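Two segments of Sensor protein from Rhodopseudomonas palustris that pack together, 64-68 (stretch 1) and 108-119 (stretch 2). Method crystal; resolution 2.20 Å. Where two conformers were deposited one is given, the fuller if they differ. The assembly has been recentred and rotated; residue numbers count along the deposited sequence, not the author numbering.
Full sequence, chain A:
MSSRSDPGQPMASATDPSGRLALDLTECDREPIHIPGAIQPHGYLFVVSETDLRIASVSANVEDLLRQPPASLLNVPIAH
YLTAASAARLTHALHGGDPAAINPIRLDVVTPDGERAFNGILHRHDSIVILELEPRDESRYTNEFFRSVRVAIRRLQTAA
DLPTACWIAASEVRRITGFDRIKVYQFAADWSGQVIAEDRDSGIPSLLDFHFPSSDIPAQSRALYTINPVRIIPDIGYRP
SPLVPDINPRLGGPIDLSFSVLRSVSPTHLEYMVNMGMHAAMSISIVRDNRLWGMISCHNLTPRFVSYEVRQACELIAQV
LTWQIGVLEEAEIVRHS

Stretch 1, residues 64-68: DLLRQ
Stretch 2 108-119: DVVTPDGERAFN

Stretch 1 is the end of a helix: Asp64 to Leu66 are helical, and Arg67 leaves the helix with positive phi (70/38), after which Gln68 is extended (-142/151). Stretch 2 is a β-hairpin. Strand 108-111 runs into a type I turn from Thr111 to Gly114, and strand 114-119 returns antiparallel to it. Val109 and Arg116 pair through both backbone hydrogen bonds (Val109 N to Arg116 O, 2.8 Å; Arg116 N to Val109 O, 2.9 Å). Thr111 N donates to Gly114 O at 3.1 Å, and the return bond, Gly114 N to Thr111 O at 3.2 Å, is weak. Gly114 adopts phi/psi 98/176, where a CB would jam against the preceding carbonyl. Thr111 (chi1 p) reinforces the turn, its OG1 donating to Gly114 O at 2.5 Å.

The helix end lies against the hairpin with Leu66 CA 5.2 Å from Thr111 CA. No hydrogen bond crosses the interface, so its 356 Å² rest mainly on apolar and van der Waals contact. Leu65 (t, p) contributes most: CD1 lies 3.7 Å from Thr111 CG2 and, at the ring edge, 3.9 Å from Phe118 CZ (Phe118 chi1 m), while CD2 is 4.2 Å from Val109 CG1. Leu66 (m, t) starts away from the hairpin, yet its CD2 comes back to 3.7 Å from Val109 CG1 (Val109 chi1 t).

Backbone carbonyls also pack on carbon: Leu65 O is 3.5 Å from Thr111 CB, and Leu66 O is 3.4 Å from Pro112 CG, whose ring is C-gamma exo.

The charged side chains that take part, Arg67, Asp113 and Arg116, belong to exposed residues. Arg67 (m, m, t) sets CG 3.8 Å from Pro112 CG and forms a long salt bridge, NE to Asp113 OD2 at 3.7 Å, with the carboxylate oxygen near the guanidinium plane. Arg116 instead offers a guanidinium face to Leu65, NH1 to CD1 at 3.7 Å.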

# COMPACT_ATOMS: atom_id res chain seq x y z
N ASP A 64 -5.21 -25.59 24.32
CA ASP A 64 -4.44 -26.29 23.33
C ASP A 64 -3.13 -25.56 23.02
O ASP A 64 -2.20 -26.17 22.50
CB ASP A 64 -5.22 -26.45 22.04
CG ASP A 64 -6.63 -26.94 22.27
OD1 ASP A 64 -6.81 -27.96 22.99
OD2 ASP A 64 -7.55 -26.29 21.73
N LEU A 65 -3.07 -24.27 23.26
CA LEU A 65 -1.87 -23.53 22.95
C LEU A 65 -0.82 -23.86 23.97
O LEU A 65 0.24 -24.36 23.65
CB LEU A 65 -2.16 -22.02 22.91
CG LEU A 65 -1.04 -21.07 22.50
CD1 LEU A 65 -0.36 -21.47 21.18
CD2 LEU A 65 -1.55 -19.66 22.50
N LEU A 66 -1.16 -23.61 25.24
CA LEU A 66 -0.23 -23.67 26.36
C LEU A 66 -0.28 -24.98 27.15
O LEU A 66 0.58 -25.20 27.97
CB LEU A 66 -0.53 -22.49 27.31
CG LEU A 66 -0.43 -21.14 26.60
CD1 LEU A 66 -0.96 -20.02 27.44
CD2 LEU A 66 1.02 -20.87 26.16
N ARG A 67 -1.28 -25.83 26.91
CA ARG A 67 -1.40 -27.14 27.53
C ARG A 67 -1.72 -27.06 29.03
O ARG A 67 -1.27 -27.87 29.82
CB ARG A 67 -0.14 -27.98 27.30
CG ARG A 67 0.13 -28.23 25.81
CD ARG A 67 -0.80 -29.36 25.28
NE ARG A 67 -1.11 -29.22 23.85
CZ ARG A 67 -2.28 -29.55 23.28
NH1 ARG A 67 -3.30 -30.02 24.02
NH2 ARG A 67 -2.46 -29.38 21.97
N GLN A 68 -2.57 -26.09 29.38
CA GLN A 68 -2.93 -25.85 30.76
C GLN A 68 -4.41 -25.49 30.86
O GLN A 68 -4.99 -24.97 29.91
CB GLN A 68 -2.05 -24.74 31.34
CG GLN A 68 -0.60 -25.18 31.65
CD GLN A 68 0.38 -24.02 31.53
OE1 GLN A 68 0.05 -22.96 30.99
NE2 GLN A 68 1.60 -24.22 32.04
N ASP A 108 5.63 -13.65 19.95
CA ASP A 108 6.06 -15.02 20.01
C ASP A 108 5.69 -15.58 21.38
O ASP A 108 6.14 -15.04 22.40
CB ASP A 108 7.59 -15.10 19.77
CG ASP A 108 7.98 -14.71 18.31
OD1 ASP A 108 7.17 -14.88 17.41
OD2 ASP A 108 9.10 -14.23 18.04
N VAL A 109 4.88 -16.64 21.39
CA VAL A 109 4.40 -17.33 22.59
C VAL A 109 5.30 -18.55 22.81
O VAL A 109 5.57 -19.29 21.85
CB VAL A 109 2.96 -17.81 22.38
CG1 VAL A 109 2.42 -18.62 23.53
CG2 VAL A 109 2.04 -16.62 22.06
N VAL A 110 5.77 -18.74 24.05
CA VAL A 110 6.58 -19.90 24.42
C VAL A 110 5.64 -21.00 24.92
O VAL A 110 4.95 -20.80 25.91
CB VAL A 110 7.64 -19.50 25.43
CG1 VAL A 110 8.55 -20.68 25.78
CG2 VAL A 110 8.47 -18.32 24.89
N THR A 111 5.52 -22.09 24.16
CA THR A 111 4.58 -23.18 24.44
C THR A 111 5.40 -24.42 24.75
O THR A 111 6.60 -24.49 24.42
CB THR A 111 3.57 -23.49 23.24
OG1 THR A 111 4.20 -24.27 22.22
CG2 THR A 111 2.97 -22.23 22.59
N PRO A 112 4.77 -25.45 25.34
CA PRO A 112 5.57 -26.64 25.66
C PRO A 112 6.05 -27.36 24.40
O PRO A 112 7.03 -28.09 24.46
CB PRO A 112 4.57 -27.54 26.43
CG PRO A 112 3.43 -26.64 26.82
CD PRO A 112 3.36 -25.62 25.72
N ASP A 113 5.37 -27.13 23.28
CA ASP A 113 5.69 -27.74 21.99
C ASP A 113 6.40 -26.74 21.05
O ASP A 113 6.18 -26.76 19.84
CB ASP A 113 4.38 -28.24 21.30
CG ASP A 113 3.35 -28.85 22.31
OD1 ASP A 113 3.72 -29.77 23.10
OD2 ASP A 113 2.16 -28.39 22.28
N GLY A 114 7.25 -25.86 21.60
CA GLY A 114 7.97 -24.84 20.84
C GLY A 114 7.37 -23.43 20.84
O GLY A 114 6.29 -23.18 21.38
N GLU A 115 8.10 -22.51 20.21
CA GLU A 115 7.76 -21.08 20.10
C GLU A 115 6.93 -20.82 18.85
O GLU A 115 7.34 -21.15 17.74
CB GLU A 115 9.06 -20.28 20.09
CG GLU A 115 8.96 -18.80 19.93
CD GLU A 115 10.32 -18.11 19.94
OE1 GLU A 115 11.25 -18.66 20.56
OE2 GLU A 115 10.50 -17.03 19.32
N ARG A 116 5.77 -20.21 19.06
CA ARG A 116 4.79 -19.88 18.03
C ARG A 116 4.64 -18.40 17.84
O ARG A 116 4.42 -17.66 18.80
CB ARG A 116 3.41 -20.38 18.44
CG ARG A 116 3.28 -21.89 18.53
CD ARG A 116 2.78 -22.44 17.20
NE ARG A 116 1.48 -21.89 16.82
CZ ARG A 116 0.30 -22.35 17.26
NH1 ARG A 116 0.24 -23.37 18.12
NH2 ARG A 116 -0.82 -21.78 16.82
N ALA A 117 4.62 -17.99 16.56
CA ALA A 117 4.57 -16.60 16.13
C ALA A 117 3.14 -16.20 15.65
O ALA A 117 2.48 -16.91 14.87
CB ALA A 117 5.63 -16.34 14.97
N PHE A 118 2.73 -15.02 16.09
CA PHE A 118 1.39 -14.47 15.92
C PHE A 118 1.42 -12.99 15.61
O PHE A 118 2.38 -12.30 15.84
CB PHE A 118 0.57 -14.60 17.19
CG PHE A 118 0.29 -16.01 17.62
CD1 PHE A 118 -0.76 -16.74 17.05
CD2 PHE A 118 1.04 -16.60 18.63
CE1 PHE A 118 -1.00 -18.05 17.43
CE2 PHE A 118 0.78 -17.88 19.04
CZ PHE A 118 -0.23 -18.62 18.45
N ASN A 119 0.29 -12.53 15.05
CA ASN A 119 -0.03 -11.12 14.92
C ASN A 119 -0.82 -10.81 16.16
O ASN A 119 -1.90 -11.38 16.37
CB ASN A 119 -0.96 -10.84 13.70
CG ASN A 119 -0.23 -10.41 12.47
OD1 ASN A 119 -0.88 -10.23 11.41
ND2 ASN A 119 1.06 -10.18 12.57